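Local structure of thiamine-monophosphate kinase (Stenotrophomonas maltophilia, 6XEP) at residues A[160-165]-A[302-307]; A[218-223]-A[279-284]; A[243-248]-A[311-316]. The protein probably catalyses the ATP-dependent phosphorylation of thiamine monophosphate to thiamine diphosphate, the active form of vitamin B1. All coordinates share one frame; numbering follows the deposited sequence.

Contact 1 (A[160-165]-A[302-307])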
loop_
_atom_site.group_PDB
_atom_site.type_symbol
_atom_site.label_atom_id
_atom_site.label_comp_id
_atom_site.label_asym_id
_atom_site.label_seq_id
_atom_site.Cartn_x
_atom_site.Cartn_y
_atom_site.Cartn_z
ATOM N N ASP A 160 1.088 -11.428 35.176
ATOM C CA ASP A 160 1.713 -12.042 34.006
ATOM C C ASP A 160 3.235 -11.922 34.068
ATOM O O ASP A 160 3.783 -10.940 34.578
ATOM C CB ASP A 160 1.237 -11.372 32.712
ATOM C CG ASP A 160 -0.143 -11.822 32.272
ATOM O OD1 ASP A 160 -0.743 -12.701 32.936
ATOM O OD2 ASP A 160 -0.622 -11.290 31.242
ATOM N N ASP A 161 3.919 -12.920 33.513
ATOM C CA ASP A 161 5.310 -12.742 33.113
ATOM C C ASP A 161 5.371 -11.947 31.809
ATOM O O ASP A 161 4.477 -12.033 30.970
ATOM C CB ASP A 161 6.006 -14.087 32.888
ATOM C CG ASP A 161 6.090 -14.936 34.140
ATOM O OD1 ASP A 161 6.309 -14.365 35.226
ATOM O OD2 ASP A 161 5.968 -16.188 34.031
ATOM N N ILE A 162 6.457 -11.204 31.627
ATOM C CA ILE A 162 6.777 -10.554 30.362
ATOM C C ILE A 162 7.885 -11.361 29.696
ATOM O O ILE A 162 8.863 -11.740 30.360
ATOM C CB ILE A 162 7.218 -9.096 30.582
ATOM C CG1 ILE A 162 6.134 -8.309 31.335
ATOM C CG2 ILE A 162 7.498 -8.393 29.244
ATOM C CD1 ILE A 162 6.560 -6.868 31.625
ATOM N N TRP A 163 7.741 -11.605 28.390
ATOM C CA TRP A 163 8.679 -12.397 27.597
ATOM C C TRP A 163 9.083 -11.625 26.356
ATOM O O TRP A 163 8.331 -10.789 25.864
ATOM C CB TRP A 163 8.069 -13.726 27.121
ATOM C CG TRP A 163 7.702 -14.693 28.220
ATOM C CD1 TRP A 163 6.573 -14.673 28.993
ATOM C CD2 TRP A 163 8.467 -15.822 28.654
ATOM N NE1 TRP A 163 6.593 -15.715 29.880
ATOM C CE2 TRP A 163 7.740 -16.445 29.687
ATOM C CE3 TRP A 163 9.695 -16.370 28.260
ATOM C CZ2 TRP A 163 8.201 -17.593 30.347
ATOM C CZ3 TRP A 163 10.155 -17.507 28.909
ATOM C CH2 TRP A 163 9.408 -18.107 29.953
ATOM N N VAL A 164 10.256 -11.949 25.809
ATOM C CA VAL A 164 10.651 -11.387 24.523
ATOM C C VAL A 164 11.417 -12.439 23.723
ATOM O O VAL A 164 12.143 -13.266 24.281
ATOM C CB VAL A 164 11.479 -10.084 24.692
ATOM C CG1 VAL A 164 12.843 -10.361 25.314
ATOM C CG2 VAL A 164 11.604 -9.348 23.349
ATOM N N SER A 165 11.231 -12.415 22.409
ATOM C CA SER A 165 11.882 -13.382 21.531
ATOM C C SER A 165 13.260 -12.882 21.109
ATOM O O SER A 165 13.555 -11.690 21.166
ATOM C CB SER A 165 11.026 -13.641 20.286
ATOM O OG SER A 165 10.858 -12.441 19.501
ATOM N N THR A 302 12.806 -15.346 26.330
ATOM C CA THR A 302 13.450 -14.959 27.575
ATOM C C THR A 302 12.454 -14.231 28.462
ATOM O O THR A 302 11.838 -13.255 28.032
ATOM C CB THR A 302 14.673 -14.087 27.294
ATOM O OG1 THR A 302 15.567 -14.830 26.458
ATOM C CG2 THR A 302 15.398 -13.702 28.606
ATOM N N ARG A 303 12.300 -14.710 29.698
ATOM C CA ARG A 303 11.437 -14.043 30.669
ATOM C C ARG A 303 12.179 -12.833 31.232
ATOM O O ARG A 303 13.242 -12.977 31.845
ATOM C CB ARG A 303 11.031 -15.020 31.770
ATOM C CG ARG A 303 9.990 -14.500 32.764
ATOM C CD ARG A 303 9.422 -15.617 33.649
ATOM N NE ARG A 303 10.476 -16.368 34.317
ATOM C CZ ARG A 303 11.030 -16.000 35.470
ATOM N NH1 ARG A 303 10.624 -14.888 36.079
ATOM N NH2 ARG A 303 11.995 -16.742 36.011
ATOM N N ILE A 304 11.628 -11.640 31.020
ATOM C CA ILE A 304 12.339 -10.406 31.318
ATOM C C ILE A 304 11.650 -9.542 32.366
ATOM O O ILE A 304 12.213 -8.517 32.763
ATOM C CB ILE A 304 12.583 -9.583 30.036
ATOM C CG1 ILE A 304 11.257 -9.223 29.344
ATOM C CG2 ILE A 304 13.504 -10.344 29.090
ATOM C CD1 ILE A 304 11.402 -8.138 28.285
ATOM N N GLY A 305 10.463 -9.903 32.835
ATOM C CA GLY A 305 9.758 -8.997 33.726
ATOM C C GLY A 305 8.391 -9.510 34.101
ATOM O O GLY A 305 8.085 -10.693 33.934
ATOM N N ARG A 306 7.563 -8.589 34.599
ATOM C CA ARG A 306 6.268 -8.950 35.153
ATOM C C ARG A 306 5.297 -7.788 34.991
ATOM O O ARG A 306 5.701 -6.622 34.896
ATOM C CB ARG A 306 6.369 -9.317 36.640
ATOM C CG ARG A 306 6.738 -8.130 37.494
ATOM C CD ARG A 306 7.250 -8.514 38.871
ATOM N NE ARG A 306 7.837 -7.345 39.533
ATOM C CZ ARG A 306 7.148 -6.452 40.239
ATOM N NH1 ARG A 306 5.840 -6.594 40.400
ATOM N NH2 ARG A 306 7.767 -5.421 40.799
ATOM N N ILE A 307 4.008 -8.133 34.932
ATOM C CA ILE A 307 2.910 -7.170 34.887
ATOM C C ILE A 307 2.364 -7.036 36.297
ATOM O O ILE A 307 2.187 -8.046 36.988
ATOM C CB ILE A 307 1.814 -7.641 33.908
ATOM C CG1 ILE A 307 2.361 -7.714 32.483
ATOM C CG2 ILE A 307 0.581 -6.711 33.986
ATOM C CD1 ILE A 307 2.676 -6.366 31.874
HETATM O O HOH W 1 8.561 -12.935 35.599
HETATM O O HOH W 2 14.825 -14.188 24.017
#
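Trp-163 and Arg-303 meet on one face of an antiparallel strand pair, while Ile-162, Val-164, Ile-304 and Ile-307 pack on the other. The main chains of 160-165 and 302-307 are joined by five good hydrogen bonds. Ile-307 N donates to O of Asp-160, just before the strand, and at the other end Val-164 and Thr-302 exchange N-H and C=O. Between them lies a classic beta bulge: Ile-304 and Gly-305 both stand opposite Ile-162, whose O takes Ile-304 N at 2.8 Å and, weakly, Gly-305 N at 3.5 Å. At this bulge Ile-162 N bonds to Gly-305 O from well above the carbonyl plane.

The aromatic contact is CH-pi. Arg-303 CB lies over the six-membered ring of Trp-163, 3.8 Å from the ring centroid and 6° off its normal. CG of Arg-303 is anti to the backbone N (chi1 -173°), and CD continues to Asp-161, 3.4 Å from its CG. The charged ends stay apart, with Asp-161 OD1 and Arg-303 NH1 4.4 Å from each other; a water bridges them, donating to Asp-161 OD1 and Gly-305 O and accepting from Arg-303 NH1 in the guanidinium plane. Asp-161 OD2 instead forms a salt bridge with Arg-287.

On the apolar face, Ile-162 CG2 touches Ile-304 CG1, the two side chains crossing at about a right angle, and Ile-162 CD1 reaches Ile-307 CD1 at 3.9 Å. Val-164 CG1 meets Ile-304 CG2 at 3.8 Å.

Within the AIR synthase-related (PurM-like) C-terminal domain this contact joins two inner strands of the mixed sheet. Aliphatic side chains pack on one face, whereas on the other Arg-303 uses its methylenes against indole and carboxylate and leaves its charge to be linked through water.

Contact 2 (A[218-223]-A[279-284])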
loop_
_atom_site.group_PDB
_atom_site.type_symbol
_atom_site.label_atom_id
_atom_site.label_comp_id
_atom_site.label_asym_id
_atom_site.label_seq_id
_atom_site.Cartn_x
_atom_site.Cartn_y
_atom_site.Cartn_z
ATOM N N ALA A 218 -0.335 -16.874 25.178
ATOM C CA ALA A 218 -0.069 -15.524 25.647
ATOM C C ALA A 218 -1.367 -14.759 25.862
ATOM O O ALA A 218 -2.426 -15.137 25.361
ATOM C CB ALA A 218 0.816 -14.764 24.652
ATOM N N HIS A 219 -1.267 -13.670 26.617
ATOM C CA HIS A 219 -2.387 -12.768 26.860
ATOM C C HIS A 219 -2.346 -11.524 25.992
ATOM O O HIS A 219 -3.396 -11.050 25.538
ATOM C CB HIS A 219 -2.405 -12.342 28.332
ATOM C CG HIS A 219 -2.877 -13.410 29.267
ATOM N ND1 HIS A 219 -2.554 -13.419 30.608
ATOM C CD2 HIS A 219 -3.673 -14.485 29.066
ATOM C CE1 HIS A 219 -3.112 -14.469 31.187
ATOM N NE2 HIS A 219 -3.808 -15.124 30.277
ATOM N N ALA A 220 -1.157 -10.966 25.785
ATOM C CA ALA A 220 -0.981 -9.744 25.015
ATOM C C ALA A 220 0.362 -9.816 24.313
ATOM O O ALA A 220 1.276 -10.514 24.760
ATOM C CB ALA A 220 -1.060 -8.502 25.909
ATOM N N ALA A 221 0.480 -9.089 23.208
ATOM C CA ALA A 221 1.725 -9.098 22.455
ATOM C C ALA A 221 1.883 -7.783 21.705
ATOM O O ALA A 221 0.910 -7.091 21.410
ATOM C CB ALA A 221 1.772 -10.278 21.459
ATOM N N VAL A 222 3.131 -7.473 21.361
ATOM C CA VAL A 222 3.456 -6.296 20.566
ATOM C C VAL A 222 4.756 -6.614 19.851
ATOM O O VAL A 222 5.565 -7.395 20.346
ATOM C CB VAL A 222 3.570 -5.036 21.468
ATOM C CG1 VAL A 222 4.739 -5.171 22.459
ATOM C CG2 VAL A 222 3.737 -3.788 20.630
ATOM N N ASP A 223 4.967 -6.024 18.676
ATOM C CA ASP A 223 6.287 -6.207 18.099
ATOM C C ASP A 223 7.197 -5.056 18.510
ATOM O O ASP A 223 6.748 -3.927 18.752
ATOM C CB ASP A 223 6.245 -6.433 16.581
ATOM C CG ASP A 223 6.090 -5.186 15.782
ATOM O OD1 ASP A 223 5.372 -4.272 16.239
ATOM O OD2 ASP A 223 6.668 -5.163 14.648
ATOM N N CYS A 279 7.363 -9.062 21.824
ATOM C CA CYS A 279 7.273 -9.011 23.284
ATOM C C CYS A 279 5.857 -9.392 23.670
ATOM O O CYS A 279 4.895 -8.883 23.075
ATOM C CB CYS A 279 7.629 -7.612 23.806
ATOM S SG CYS A 279 7.437 -7.415 25.581
ATOM N N PHE A 280 5.712 -10.315 24.628
ATOM C CA PHE A 280 4.371 -10.747 25.005
ATOM C C PHE A 280 4.289 -10.991 26.501
ATOM O O PHE A 280 5.301 -11.071 27.200
ATOM C CB PHE A 280 3.922 -11.998 24.220
ATOM C CG PHE A 280 4.842 -13.177 24.347
ATOM C CD1 PHE A 280 5.984 -13.267 23.568
ATOM C CD2 PHE A 280 4.535 -14.222 25.218
ATOM C CE1 PHE A 280 6.826 -14.365 23.655
ATOM C CE2 PHE A 280 5.368 -15.335 25.318
ATOM C CZ PHE A 280 6.525 -15.404 24.528
ATOM N N THR A 281 3.058 -11.080 26.996
ATOM C CA THR A 281 2.820 -11.419 28.385
ATOM C C THR A 281 2.025 -12.718 28.433
ATOM O O THR A 281 1.261 -13.029 27.505
ATOM C CB THR A 281 2.083 -10.285 29.142
ATOM O OG1 THR A 281 0.665 -10.382 28.946
ATOM C CG2 THR A 281 2.581 -8.903 28.698
ATOM N N ALA A 282 2.251 -13.487 29.499
ATOM C CA ALA A 282 1.632 -14.791 29.681
ATOM C C ALA A 282 1.459 -15.065 31.168
ATOM O O ALA A 282 2.240 -14.590 31.998
ATOM C CB ALA A 282 2.468 -15.920 29.050
ATOM N N ALA A 283 0.435 -15.846 31.497
ATOM C CA ALA A 283 0.252 -16.280 32.875
ATOM C C ALA A 283 1.507 -16.990 33.373
ATOM O O ALA A 283 2.192 -17.681 32.615
ATOM C CB ALA A 283 -0.963 -17.210 32.978
ATOM N N ALA A 284 1.795 -16.831 34.677
ATOM C CA ALA A 284 3.016 -17.416 35.244
ATOM C C ALA A 284 3.061 -18.932 35.097
ATOM O O ALA A 284 4.152 -19.523 35.069
ATOM C CB ALA A 284 3.155 -17.035 36.718
#
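Phe-280 CG lies between its own backbone N and carbonyl carbon (chi1 56°), and the ring that follows brings CD2 to 3.8 Å from Ala-218 CB. Val-222 CG1 occupies the equivalent position on its residue (chi1 64°) and packs against Cys-279 CB at 4.0 Å. Val-222 and Cys-279 belong to an antiparallel strand pairing at one margin of the mixed sheet of the PurM-like C-terminal domain, where 220-224 is an outermost strand within the chain; Ala-218 comes shortly before it. They form a hydrogen-bonded pair, exchanging N-H and C=O in both directions. Thr-281 N donates to Ala-220 O, and His-219 N donates to Thr-281 O. Ala-220 N is buried without a hydrogen-bond partner.

Ala-221 and Phe-280, the non-hydrogen-bonded pair, bring their CB atoms to 3.9 Å, with CA atoms 4.0 Å apart. The Phe-280 ring leads away from 218-223 to lie nearly parallel to Trp-163, with Leu-290 of helix 287-297 against it. Across the sheet, Val-222 and Cys-279 pack on helix 228-239.

Asp-160 OD2 is hydrogen-bonded to both Thr-281 OG1 and His-219 ND1, linking the two segments from just before strand 161-165. Asp-223, the residue after Val-222, is a predicted magnesium ligand and hydrogen-bonds through OD2 to Ser-81. CE1 of the His-219 imidazole touches Ala-283 CB at 3.9 Å.

Contact 3 (A[243-248]-A[311-316])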
loop_
_atom_site.group_PDB
_atom_site.type_symbol
_atom_site.label_atom_id
_atom_site.label_comp_id
_atom_site.label_asym_id
_atom_site.label_seq_id
_atom_site.Cartn_x
_atom_site.Cartn_y
_atom_site.Cartn_z
ATOM N N ALA A 243 4.212 -2.346 33.769
ATOM C CA ALA A 243 5.155 -3.348 33.292
ATOM C C ALA A 243 6.499 -3.119 33.968
ATOM O O ALA A 243 7.018 -1.995 33.978
ATOM C CB ALA A 243 5.298 -3.277 31.769
ATOM N N HIS A 244 7.051 -4.162 34.560
ATOM C CA HIS A 244 8.331 -4.056 35.243
ATOM C C HIS A 244 9.333 -4.896 34.462
ATOM O O HIS A 244 9.060 -6.061 34.175
ATOM C CB HIS A 244 8.214 -4.519 36.692
ATOM C CG HIS A 244 7.528 -3.520 37.583
ATOM N ND1 HIS A 244 8.218 -2.587 38.321
ATOM C CD2 HIS A 244 6.213 -3.282 37.811
ATOM C CE1 HIS A 244 7.362 -1.836 38.996
ATOM N NE2 HIS A 244 6.137 -2.233 38.694
ATOM N N VAL A 245 10.461 -4.291 34.087
ATOM C CA VAL A 245 11.515 -4.957 33.320
ATOM C C VAL A 245 12.758 -5.073 34.187
ATOM O O VAL A 245 13.230 -4.078 34.753
ATOM C CB VAL A 245 11.857 -4.189 32.032
ATOM C CG1 VAL A 245 13.085 -4.815 31.360
ATOM C CG2 VAL A 245 10.689 -4.181 31.087
ATOM N N ASP A 246 13.307 -6.281 34.279
ATOM C CA ASP A 246 14.605 -6.467 34.909
ATOM C C ASP A 246 15.672 -6.358 33.833
ATOM O O ASP A 246 15.818 -7.261 32.992
ATOM C CB ASP A 246 14.711 -7.804 35.617
ATOM C CG ASP A 246 16.072 -7.982 36.222
ATOM O OD1 ASP A 246 16.451 -7.130 37.062
ATOM O OD2 ASP A 246 16.783 -8.924 35.826
ATOM N N ALA A 247 16.413 -5.246 33.846
ATOM C CA ALA A 247 17.344 -4.986 32.753
ATOM C C ALA A 247 18.407 -6.076 32.661
ATOM O O ALA A 247 18.837 -6.417 31.559
ATOM C CB ALA A 247 18.007 -3.619 32.929
ATOM N N ASP A 248 18.817 -6.635 33.799
ATOM C CA ASP A 248 19.859 -7.658 33.785
ATOM C C ASP A 248 19.425 -8.907 33.021
ATOM O O ASP A 248 20.285 -9.671 32.581
ATOM C CB ASP A 248 20.257 -8.069 35.204
ATOM C CG ASP A 248 21.008 -6.975 35.973
ATOM O OD1 ASP A 248 21.567 -6.051 35.356
ATOM O OD2 ASP A 248 21.037 -7.059 37.220
ATOM N N GLN A 311 1.086 1.928 36.925
ATOM C CA GLN A 311 1.069 2.413 35.547
ATOM C C GLN A 311 2.496 2.514 35.038
ATOM O O GLN A 311 3.429 2.781 35.811
ATOM C CB GLN A 311 0.404 3.803 35.435
ATOM C CG GLN A 311 -1.035 3.849 35.925
ATOM C CD GLN A 311 -2.018 3.169 34.972
ATOM O OE1 GLN A 311 -1.706 2.927 33.798
ATOM N NE2 GLN A 311 -3.210 2.862 35.477
ATOM N N GLY A 312 2.642 2.332 33.724
ATOM C CA GLY A 312 3.860 2.652 33.010
ATOM C C GLY A 312 4.867 1.514 32.988
ATOM O O GLY A 312 4.794 0.553 33.754
ATOM N N VAL A 313 5.840 1.651 32.087
ATOM C CA VAL A 313 6.965 0.722 32.020
ATOM C C VAL A 313 8.027 1.148 33.012
ATOM O O VAL A 313 8.358 2.330 33.120
ATOM C CB VAL A 313 7.550 0.665 30.604
ATOM C CG1 VAL A 313 8.583 -0.466 30.540
ATOM C CG2 VAL A 313 6.468 0.420 29.650
ATOM N N HIS A 314 8.551 0.184 33.755
ATOM C CA HIS A 314 9.577 0.426 34.745
ATOM C C HIS A 314 10.805 -0.362 34.324
ATOM O O HIS A 314 10.687 -1.441 33.734
ATOM C CB HIS A 314 9.174 -0.028 36.141
ATOM C CG HIS A 314 7.958 0.645 36.695
ATOM N ND1 HIS A 314 6.714 0.548 36.105
ATOM C CD2 HIS A 314 7.780 1.349 37.836
ATOM C CE1 HIS A 314 5.832 1.204 36.839
ATOM N NE2 HIS A 314 6.452 1.698 37.895
ATOM N N VAL A 315 11.971 0.195 34.614
ATOM C CA VAL A 315 13.233 -0.521 34.503
ATOM C C VAL A 315 13.835 -0.547 35.889
ATOM O O VAL A 315 14.075 0.514 36.487
ATOM C CB VAL A 315 14.210 0.125 33.508
ATOM C CG1 VAL A 315 15.487 -0.689 33.455
ATOM C CG2 VAL A 315 13.601 0.247 32.113
ATOM N N ASP A 316 14.091 -1.754 36.397
ATOM C CA ASP A 316 14.666 -1.907 37.727
ATOM C C ASP A 316 13.900 -1.064 38.751
ATOM O O ASP A 316 14.485 -0.415 39.619
ATOM C CB ASP A 316 16.154 -1.552 37.696
ATOM C CG ASP A 316 16.940 -2.430 36.721
ATOM O OD1 ASP A 316 16.386 -3.451 36.229
ATOM O OD2 ASP A 316 18.106 -2.086 36.421
HETATM O O HOH W 3 20.457 -3.348 35.408
#
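His-244 and His-314 lie side by side and point the same way, their imidazoles stacked face to face with centroids 4.0 Å apart and planes inclined by 23°. The overlap is offset: His-244 CE1 stands over the face of the His-314 ring towards its rim, 3.4 Å from both CG and CD2 of His-314, while His-244 ND1 lies close to His-314 CB. Each histidine has CG anti to its carbonyl carbon (chi1 -60° in His-314), which sets the two CG atoms in the same way on their strands. His-314 ND1 also turns back to the backbone, making weak hydrogen bonds to Ala-243 O across the contact and to Gly-312 O in its own segment.

The histidines are neighbours across a parallel strand pair, 243-245 with 312-315, the second being, within this chain, an outermost strand of the mixed sheet of the PurM-like C-terminal domain. Ala-243 uses N to reach Gly-312 O and O to receive His-314 N; Val-245 does likewise with His-314 O and Asp-316 N. On the face opposite the rings, Val-245 CG2 and Val-313 CG1 are in loose contact at 4.3 Å, and Leu-229 and Leu-232 of helix 228-239 pack against this side.

Beyond the strands the Asp-316 carboxylate meets the start of the 3-10 turn. Its OD1 accepts Ala-247 N at 3.0 Å on the syn side, 15° out of the carboxylate plane. Asp-316 OD1 is also 3.8 Å from Asp-246 OD1, a like-charged approach. Asp-246 OD2 is hydrogen-bonded to Ser-249 OG. A water donates to both Asp-316 OD2 and Asp-248 OD1, and Asp-316 OD2 makes a long, weak ion pair with Arg-266.

All three contacts lie in the six-stranded mixed sheet of the C-terminal domain. Contact 2 pairs strands 220-224 and 277-282 at one margin, contact 1 joins 161-165 to 301-308 in the middle, and contact 3 pairs 242-245 with 312-315 at the other margin. The centre of contact 1 is about 7 Å from that of contact 2 and 10 Å from that of contact 3; the centres of contacts 2 and 3 are about 15 Å apart, and these two do not touch. Along the chain, contact 2 is nested within contact 1, whereas contact 3 interleaves with both. Helix 228-239 packs against strands of contacts 2 and 3, and the predicted magnesium ligand Asp-223 places contact 2 nearest the probable active site.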